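Local coordinates for protein geranyltranstransferase (Enterococcus faecalis, PDB 3P8L) that probably catalyses the magnesium-dependent condensation of isopentenyl diphosphate with geranyl diphosphate, giving farnesyl diphosphate and diphosphate, at residues A[188-193]-A[213-218]; A[56-61]-A[75-80]; A[173-178]-A[255-260]. All blocks are in the same frame, centred on the assembly; numbering follows the deposited sequence.

Contacts 1 and 2 lie in the core of the all-helical fold, each with its centre about 8 Å from that of the chain, whereas contact 3 sits at the surface, about 23 Å out. Contacts 1 and 2 touch directly, A193 of helix 175-200 packing on L57 and L80. Contacts 1 and 3 share helix 175-200 but do not meet; its middle serves contact 1 and its N-terminal end contact 3. No hydrogen bond crosses any of them. Contact 2 is purely aliphatic, contact 1 adds a glutamate that lies beside a histidine in one of its two modelled conformers, and contact 3 sets leucines next to a polar helix cap.

Contact 1: residues A[188-193]-A[213-218]; sequences ALIEFA and QFAHHY
I190 and E191 pack against A215, H216 and Y218 in a steeply crossed, broadly antiparallel helix-helix contact inside the all-helical isoprenoid synthase fold. It joins consecutive helices, 175-200 and 205-230; the axes of the two short segments approach to 8.2 Å with 141° between their directions. The small A215 permits this closeness: its CB points into the opposite helix and lies 3.5 Å from E191 CA, against backbone rather than against a side-chain tip. The E191 side chain then runs past the alanine, its CG 3.8 Å from A215 CB.

On the buried flank I190 puts its CG2 branch forward. This methyl is anti to the backbone N and reaches the backbone of the partner helix, 3.6 Å from A215 O, while also lying 4.0 Å from CD2 of Y218. It meets the tyrosine at the ring edge, near the ring plane, and the two side chains cross at about a right angle. Beyond the pair, I190 also touches L57 and Y218 touches L53, both on helix 53-64, and Y218 continues onto L295 and L296 of helix 289-298.

The other flank is polar but less certain, because E191 is modelled in two conformers. In one of them its carboxylate lies beside the H216 imidazole, the planes 24° apart and OE2 of E191 3.6 Å from H216 CB; this arrangement is doubtful. The adhesion therefore rests on apolar contact, with the backbones brought close at A215 and I190 and Y218 extending the packing inward, and no hydrogen bond or salt bridge links the two segments.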
loop_
_atom_site.group_PDB
_atom_site.type_symbol
_atom_site.label_atom_id
_atom_site.label_comp_id
_atom_site.label_asym_id
_atom_site.label_seq_id
_atom_site.Cartn_x
_atom_site.Cartn_y
_atom_site.Cartn_z
ATOM N N ALA A 188 6.878 -11.002 -10.097
ATOM C CA ALA A 188 6.222 -9.722 -10.347
ATOM C C ALA A 188 7.032 -8.504 -9.901
ATOM O O ALA A 188 7.125 -7.543 -10.662
ATOM C CB ALA A 188 4.805 -9.694 -9.758
ATOM N N LEU A 189 7.622 -8.552 -8.700
ATOM C CA LEU A 189 8.451 -7.436 -8.194
ATOM C C LEU A 189 9.812 -7.372 -8.905
ATOM O O LEU A 189 10.393 -6.301 -9.030
ATOM C CB LEU A 189 8.694 -7.537 -6.667
ATOM C CG LEU A 189 7.595 -7.349 -5.611
ATOM C CD1 LEU A 189 8.225 -7.292 -4.208
ATOM C CD2 LEU A 189 6.764 -6.093 -5.857
ATOM N N ILE A 190 10.323 -8.530 -9.306
ATOM C CA ILE A 190 11.568 -8.627 -10.099
ATOM C C ILE A 190 11.308 -7.954 -11.444
ATOM O O ILE A 190 12.132 -7.145 -11.897
ATOM C CB ILE A 190 12.058 -10.090 -10.290
ATOM C CG1 ILE A 190 12.318 -10.775 -8.937
ATOM C CG2 ILE A 190 13.336 -10.159 -11.173
ATOM C CD1 ILE A 190 13.315 -10.089 -8.059
ATOM N N GLU A 191 10.147 -8.268 -12.043
ATOM C CA GLU A 191 9.742 -7.636 -13.297
ATOM C C GLU A 191 9.603 -6.127 -13.137
ATOM O O GLU A 191 10.113 -5.366 -13.979
ATOM C CB GLU A 191 8.479 -8.290 -13.878
ATOM C CG GLU A 191 8.768 -9.587 -14.638
ATOM C CD GLU A 191 7.569 -10.515 -14.718
ATOM O OE1 GLU A 191 6.504 -10.150 -14.180
ATOM O OE2 GLU A 191 7.694 -11.610 -15.309
ATOM N N PHE A 192 8.965 -5.688 -12.042
ATOM C CA PHE A 192 8.906 -4.257 -11.753
ATOM C C PHE A 192 10.303 -3.641 -11.698
ATOM O O PHE A 192 10.504 -2.543 -12.218
ATOM C CB PHE A 192 8.165 -3.925 -10.439
ATOM C CG PHE A 192 8.205 -2.458 -10.104
ATOM C CD1 PHE A 192 7.289 -1.585 -10.681
ATOM C CD2 PHE A 192 9.203 -1.932 -9.271
ATOM C CE1 PHE A 192 7.331 -0.230 -10.391
ATOM C CE2 PHE A 192 9.266 -0.579 -9.006
ATOM C CZ PHE A 192 8.319 0.278 -9.570
ATOM N N ALA A 193 11.262 -4.306 -11.050
ATOM C CA ALA A 193 12.592 -3.698 -10.905
ATOM C C ALA A 193 13.216 -3.379 -12.281
ATOM O O ALA A 193 13.772 -2.299 -12.481
ATOM C CB ALA A 193 13.519 -4.585 -10.103
ATOM N N GLN A 213 11.339 -9.502 -20.057
ATOM C CA GLN A 213 11.645 -10.891 -20.358
ATOM C C GLN A 213 12.886 -11.322 -19.611
ATOM O O GLN A 213 12.944 -12.442 -19.072
ATOM C CB GLN A 213 11.850 -11.089 -21.868
ATOM C CG GLN A 213 10.566 -11.105 -22.692
ATOM C CD GLN A 213 10.836 -11.254 -24.189
ATOM O OE1 GLN A 213 11.477 -12.212 -24.627
ATOM N NE2 GLN A 213 10.346 -10.304 -24.974
ATOM N N PHE A 214 13.888 -10.446 -19.593
ATOM C CA PHE A 214 15.081 -10.687 -18.780
ATOM C C PHE A 214 14.720 -10.957 -17.314
ATOM O O PHE A 214 15.215 -11.915 -16.722
ATOM C CB PHE A 214 16.051 -9.503 -18.848
ATOM C CG PHE A 214 17.253 -9.668 -17.966
ATOM C CD1 PHE A 214 18.356 -10.390 -18.405
ATOM C CD2 PHE A 214 17.279 -9.117 -16.684
ATOM C CE1 PHE A 214 19.479 -10.548 -17.583
ATOM C CE2 PHE A 214 18.382 -9.276 -15.856
ATOM C CZ PHE A 214 19.498 -9.987 -16.313
ATOM N N ALA A 215 13.869 -10.102 -16.744
ATOM C CA ALA A 215 13.430 -10.243 -15.340
ATOM C C ALA A 215 12.743 -11.567 -15.093
ATOM O O ALA A 215 13.032 -12.247 -14.100
ATOM C CB ALA A 215 12.500 -9.110 -14.966
ATOM N N HIS A 216 11.851 -11.939 -16.012
ATOM C CA HIS A 216 11.199 -13.246 -15.965
ATOM C C HIS A 216 12.210 -14.391 -15.894
ATOM O O HIS A 216 12.080 -15.271 -15.053
ATOM C CB HIS A 216 10.242 -13.447 -17.150
ATOM C CG HIS A 216 9.752 -14.856 -17.288
ATOM N ND1 HIS A 216 8.699 -15.352 -16.549
ATOM C CD2 HIS A 216 10.176 -15.878 -18.071
ATOM C CE1 HIS A 216 8.494 -16.618 -16.875
ATOM N NE2 HIS A 216 9.378 -16.961 -17.794
ATOM N N HIS A 217 13.230 -14.364 -16.753
ATOM C CA HIS A 217 14.233 -15.422 -16.737
ATOM C C HIS A 217 15.103 -15.318 -15.486
ATOM O O HIS A 217 15.342 -16.332 -14.817
ATOM C CB HIS A 217 15.073 -15.439 -18.030
ATOM C CG HIS A 217 14.255 -15.648 -19.272
ATOM N ND1 HIS A 217 13.477 -16.769 -19.466
ATOM C CD2 HIS A 217 14.083 -14.878 -20.373
ATOM C CE1 HIS A 217 12.851 -16.673 -20.625
ATOM N NE2 HIS A 217 13.202 -15.536 -21.196
ATOM N N TYR A 218 15.535 -14.101 -15.150
ATOM C CA TYR A 218 16.283 -13.884 -13.897
ATOM C C TYR A 218 15.533 -14.429 -12.686
ATOM O O TYR A 218 16.099 -15.182 -11.898
ATOM C CB TYR A 218 16.621 -12.397 -13.658
ATOM C CG TYR A 218 17.489 -12.236 -12.425
ATOM C CD1 TYR A 218 18.869 -12.409 -12.505
ATOM C CD2 TYR A 218 16.929 -11.964 -11.169
ATOM C CE1 TYR A 218 19.680 -12.291 -11.373
ATOM C CE2 TYR A 218 17.729 -11.862 -10.034
ATOM C CZ TYR A 218 19.103 -12.018 -10.148
ATOM O OH TYR A 218 19.904 -11.926 -9.037
#

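Contact 2: residues A[56-61]-A[75-80]; sequences LLVLTT and QVAASL
V58 and A77 face each other at the centre of this contact, and L80 adds the next largest share of buried surface. V58 CB stands 4.3 Å from A77 CB, at the point where the backbones come nearest, the two CA atoms being 6.0 Å apart. The valine forks over the alanine: CG1, anti to its own backbone N (chi1 177°), heads for V76 and ends 4.4 Å from V76 CG1, while CG2 goes to L80. There V58 CG2 and L80 CD2 meet at 3.8 Å, the two side chains sliding past each other in opposite directions. A77 is also touched by L59, whose CG lies 4.2 Å from its CB.

The paired elements are neighbouring helices in the chain, 53-64 and 71-92, which form an antiparallel helical hairpin in the core of the isoprenoid synthase fold. The axes of the two short segments approach to 9.0 Å, with 157° between their N-to-C directions. Every residue that touches across the interface is buried and aliphatic.

The hydroxyls of T60 and T61 are turned back onto their own helix instead. T60 OG1 donates to L56 O at 2.7 Å from above the carbonyl plane, and T61 OG1 donates to L57 O. Each carbonyl also receives the backbone N-H of the same threonine; at L57 the two donors arrive from opposite faces of its plane. Outside the pair, V58 reaches L200 and L80 reaches A193, both on helix 175-200, while V76 packs on L132 of helix 114-133.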
loop_
_atom_site.group_PDB
_atom_site.type_symbol
_atom_site.label_atom_id
_atom_site.label_comp_id
_atom_site.label_asym_id
_atom_site.label_seq_id
_atom_site.Cartn_x
_atom_site.Cartn_y
_atom_site.Cartn_z
ATOM N N LEU A 56 18.885 -3.403 -5.981
ATOM C CA LEU A 56 20.095 -3.681 -6.747
ATOM C C LEU A 56 19.784 -3.851 -8.231
ATOM O O LEU A 56 20.462 -3.258 -9.064
ATOM C CB LEU A 56 20.907 -4.871 -6.196
ATOM C CG LEU A 56 22.285 -5.098 -6.846
ATOM C CD1 LEU A 56 23.117 -3.808 -6.747
ATOM C CD2 LEU A 56 23.059 -6.293 -6.272
ATOM N N LEU A 57 18.721 -4.588 -8.553
ATOM C CA LEU A 57 18.271 -4.732 -9.952
ATOM C C LEU A 57 17.884 -3.412 -10.619
ATOM O O LEU A 57 18.313 -3.150 -11.748
ATOM C CB LEU A 57 17.125 -5.737 -10.051
ATOM C CG LEU A 57 17.528 -7.208 -9.941
ATOM C CD1 LEU A 57 16.271 -8.042 -9.726
ATOM C CD2 LEU A 57 18.298 -7.669 -11.181
ATOM N N VAL A 58 17.107 -2.579 -9.913
ATOM C CA VAL A 58 16.733 -1.249 -10.400
ATOM C C VAL A 58 17.979 -0.464 -10.828
ATOM O O VAL A 58 18.062 0.001 -11.964
ATOM C CB VAL A 58 15.943 -0.414 -9.352
ATOM C CG1 VAL A 58 15.654 0.984 -9.884
ATOM C CG2 VAL A 58 14.621 -1.080 -8.981
ATOM N N LEU A 59 18.934 -0.355 -9.914
ATOM C CA LEU A 59 20.131 0.464 -10.100
ATOM C C LEU A 59 21.112 -0.114 -11.130
ATOM O O LEU A 59 21.714 0.632 -11.919
ATOM C CB LEU A 59 20.824 0.699 -8.760
ATOM C CG LEU A 59 19.970 1.462 -7.733
ATOM C CD1 LEU A 59 20.798 1.728 -6.523
ATOM C CD2 LEU A 59 19.389 2.786 -8.265
ATOM N N THR A 60 21.225 -1.438 -11.153
ATOM C CA THR A 60 22.075 -2.108 -12.116
ATOM C C THR A 60 21.542 -1.871 -13.532
ATOM O O THR A 60 22.324 -1.680 -14.470
ATOM C CB THR A 60 22.217 -3.603 -11.776
ATOM O OG1 THR A 60 22.705 -3.727 -10.427
ATOM C CG2 THR A 60 23.200 -4.296 -12.708
ATOM N N THR A 61 20.217 -1.844 -13.669
ATOM C CA THR A 61 19.563 -1.674 -14.968
ATOM C C THR A 61 19.823 -0.253 -15.481
ATOM O O THR A 61 20.143 -0.073 -16.653
ATOM C CB THR A 61 18.055 -2.037 -14.895
ATOM O OG1 THR A 61 17.942 -3.417 -14.530
ATOM C CG2 THR A 61 17.349 -1.829 -16.224
ATOM N N GLN A 75 15.197 6.671 -4.864
ATOM C CA GLN A 75 13.841 6.730 -4.344
ATOM C C GLN A 75 12.978 5.575 -4.833
ATOM O O GLN A 75 12.289 4.946 -4.018
ATOM C CB GLN A 75 13.191 8.092 -4.628
ATOM C CG GLN A 75 13.813 9.194 -3.769
ATOM C CD GLN A 75 13.327 10.581 -4.118
ATOM O OE1 GLN A 75 13.087 10.889 -5.281
ATOM N NE2 GLN A 75 13.174 11.423 -3.106
ATOM N N VAL A 76 13.025 5.290 -6.141
ATOM C CA VAL A 76 12.324 4.142 -6.722
ATOM C C VAL A 76 12.838 2.819 -6.140
ATOM O O VAL A 76 12.040 1.931 -5.826
ATOM C CB VAL A 76 12.387 4.126 -8.282
ATOM C CG1 VAL A 76 11.789 2.837 -8.882
ATOM C CG2 VAL A 76 11.619 5.323 -8.863
ATOM N N ALA A 77 14.167 2.697 -6.012
ATOM C CA ALA A 77 14.798 1.510 -5.461
ATOM C C ALA A 77 14.333 1.285 -4.005
ATOM O O ALA A 77 14.021 0.171 -3.631
ATOM C CB ALA A 77 16.341 1.593 -5.545
ATOM N N ALA A 78 14.241 2.372 -3.243
ATOM C CA ALA A 78 13.837 2.354 -1.845
ATOM C C ALA A 78 12.366 1.960 -1.652
ATOM O O ALA A 78 12.050 1.145 -0.769
ATOM C CB ALA A 78 14.152 3.712 -1.208
ATOM N N SER A 79 11.492 2.518 -2.496
ATOM C CA SER A 79 10.066 2.178 -2.505
ATOM C C SER A 79 9.853 0.680 -2.747
ATOM O O SER A 79 9.088 0.023 -2.024
ATOM C CB SER A 79 9.324 2.996 -3.566
ATOM O OG SER A 79 9.186 4.346 -3.163
ATOM N N LEU A 80 10.551 0.133 -3.741
ATOM C CA LEU A 80 10.482 -1.306 -4.019
ATOM C C LEU A 80 10.982 -2.172 -2.849
ATOM O O LEU A 80 10.341 -3.182 -2.476
ATOM C CB LEU A 80 11.255 -1.631 -5.305
ATOM C CG LEU A 80 11.330 -3.082 -5.761
ATOM C CD1 LEU A 80 9.946 -3.650 -6.006
ATOM C CD2 LEU A 80 12.223 -3.224 -7.019
#

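Contact 3: residues A[173-178]-A[255-260]; sequences LTLEEL and ALLGIA
L256 pushes one methyl, CD1, against the first turn of helix 175-200, where L175 and L178 receive it. That CD1 lies 3.8 Å from L175 CA and 3.9 Å from L178 CD2, and it also meets L175 CD1 at 4.2 Å. The leucine crosses both partners obliquely. L175 turns its other branch to the neighbouring residue, CD2 standing 4.3 Å from L257 CD2. L175, L256 and L257 also meet a crystal neighbour, so the lattice may influence their exact positions. Y253, a turn before L257 on helix 253-257, also touches both L175 and L178.

Behind these leucines, the helix start is fixed by a capping box. T174 is the N-cap: its OG1 accepts from E177 N at 3.2 Å, and in return T174 N donates to E177 OE1 at 2.8 Å, nearly straight at 170° and onto the anti lone pair of that oxygen. On the other side, G258 ends helix 253-257 with positive phi and at once becomes the N-cap position of helix 259-283; a CB there would press on L257 O, a local demand for glycine unrelated to the contact.

The contact thus ties the N-terminal end of helix 175-200 to a short surface helix by apolar side-chain contact, with no hydrogen bond across; the negative E177 probably also interacts favourably with the helix dipole.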
loop_
_atom_site.group_PDB
_atom_site.type_symbol
_atom_site.label_atom_id
_atom_site.label_comp_id
_atom_site.label_asym_id
_atom_site.label_seq_id
_atom_site.Cartn_x
_atom_site.Cartn_y
_atom_site.Cartn_z
ATOM N N LEU A 173 0.526 -28.981 -6.326
ATOM C CA LEU A 173 0.420 -28.227 -7.570
ATOM C C LEU A 173 1.182 -28.898 -8.703
ATOM O O LEU A 173 2.154 -29.620 -8.466
ATOM C CB LEU A 173 0.942 -26.795 -7.375
ATOM C CG LEU A 173 0.308 -25.898 -6.305
ATOM C CD1 LEU A 173 1.204 -24.701 -6.026
ATOM C CD2 LEU A 173 -1.101 -25.446 -6.697
ATOM N N THR A 174 0.736 -28.646 -9.932
ATOM C CA THR A 174 1.462 -29.078 -11.127
ATOM C C THR A 174 2.635 -28.129 -11.388
ATOM O O THR A 174 2.774 -27.102 -10.718
ATOM C CB THR A 174 0.555 -29.118 -12.384
ATOM O OG1 THR A 174 0.227 -27.787 -12.790
ATOM C CG2 THR A 174 -0.731 -29.901 -12.117
ATOM N N LEU A 175 3.468 -28.476 -12.366
ATOM C CA LEU A 175 4.594 -27.635 -12.759
ATOM C C LEU A 175 4.143 -26.233 -13.180
ATOM O O LEU A 175 4.725 -25.236 -12.753
ATOM C CB LEU A 175 5.395 -28.306 -13.884
ATOM C CG LEU A 175 6.580 -27.556 -14.511
ATOM C CD1 LEU A 175 7.695 -27.285 -13.494
ATOM C CD2 LEU A 175 7.124 -28.338 -15.693
ATOM N N GLU A 176 3.088 -26.173 -13.987
ATOM C CA GLU A 176 2.597 -24.922 -14.564
ATOM C C GLU A 176 1.825 -24.063 -13.549
ATOM O O GLU A 176 1.774 -22.835 -13.678
ATOM C CB GLU A 176 1.752 -25.202 -15.810
ATOM C CG GLU A 176 2.510 -25.932 -16.941
ATOM C CD GLU A 176 2.598 -27.454 -16.753
ATOM O OE1 GLU A 176 3.486 -28.073 -17.376
ATOM O OE2 GLU A 176 1.794 -28.030 -15.981
ATOM N N GLU A 177 1.232 -24.718 -12.548
ATOM C CA GLU A 177 0.621 -24.027 -11.414
ATOM C C GLU A 177 1.702 -23.416 -10.515
ATOM O O GLU A 177 1.563 -22.273 -10.071
ATOM C CB GLU A 177 -0.254 -24.980 -10.599
ATOM C CG GLU A 177 -1.570 -25.374 -11.271
ATOM C CD GLU A 177 -2.354 -26.409 -10.468
ATOM O OE1 GLU A 177 -1.755 -27.391 -9.972
ATOM O OE2 GLU A 177 -3.581 -26.238 -10.337
ATOM N N LEU A 178 2.764 -24.187 -10.260
ATOM C CA LEU A 178 3.940 -23.732 -9.516
ATOM C C LEU A 178 4.597 -22.518 -10.171
ATOM O O LEU A 178 4.895 -21.531 -9.490
ATOM C CB LEU A 178 4.963 -24.864 -9.357
ATOM C CG LEU A 178 6.255 -24.579 -8.572
ATOM C CD1 LEU A 178 5.998 -24.384 -7.076
ATOM C CD2 LEU A 178 7.265 -25.692 -8.779
ATOM N N ALA A 255 12.227 -31.589 -7.417
ATOM C CA ALA A 255 11.363 -32.704 -7.164
ATOM C C ALA A 255 10.574 -33.048 -8.403
ATOM O O ALA A 255 10.385 -34.198 -8.730
ATOM C CB ALA A 255 10.442 -32.397 -6.026
ATOM N N LEU A 256 10.079 -32.041 -9.081
ATOM C CA LEU A 256 9.213 -32.287 -10.231
ATOM C C LEU A 256 9.988 -32.690 -11.478
ATOM O O LEU A 256 9.438 -33.348 -12.364
ATOM C CB LEU A 256 8.332 -31.068 -10.533
ATOM C CG LEU A 256 7.248 -30.636 -9.535
ATOM C CD1 LEU A 256 6.653 -29.309 -9.974
ATOM C CD2 LEU A 256 6.145 -31.682 -9.342
ATOM N N LEU A 257 11.263 -32.305 -11.534
ATOM C CA LEU A 257 12.092 -32.517 -12.727
ATOM C C LEU A 257 13.235 -33.506 -12.527
ATOM O O LEU A 257 13.805 -34.008 -13.502
ATOM C CB LEU A 257 12.676 -31.185 -13.221
ATOM C CG LEU A 257 11.757 -30.023 -13.615
ATOM C CD1 LEU A 257 12.581 -28.832 -14.079
ATOM C CD2 LEU A 257 10.785 -30.431 -14.697
ATOM N N GLY A 258 13.575 -33.778 -11.270
ATOM C CA GLY A 258 14.836 -34.436 -10.949
ATOM C C GLY A 258 15.883 -33.358 -10.729
ATOM O O GLY A 258 15.705 -32.214 -11.161
ATOM N N ILE A 259 16.968 -33.720 -10.048
ATOM C CA ILE A 259 18.060 -32.792 -9.758
ATOM C C ILE A 259 18.735 -32.324 -11.054
ATOM O O ILE A 259 18.904 -31.118 -11.263
ATOM C CB ILE A 259 19.116 -33.417 -8.785
ATOM C CG1 ILE A 259 18.451 -34.023 -7.533
ATOM C CG2 ILE A 259 20.218 -32.404 -8.428
ATOM C CD1 ILE A 259 17.974 -33.027 -6.467
ATOM N N ALA A 260 19.086 -33.277 -11.921
ATOM C CA ALA A 260 19.771 -32.996 -13.194
ATOM C C ALA A 260 18.917 -32.216 -14.207
ATOM O O ALA A 260 19.443 -31.417 -14.992
ATOM C CB ALA A 260 20.292 -34.286 -13.813
#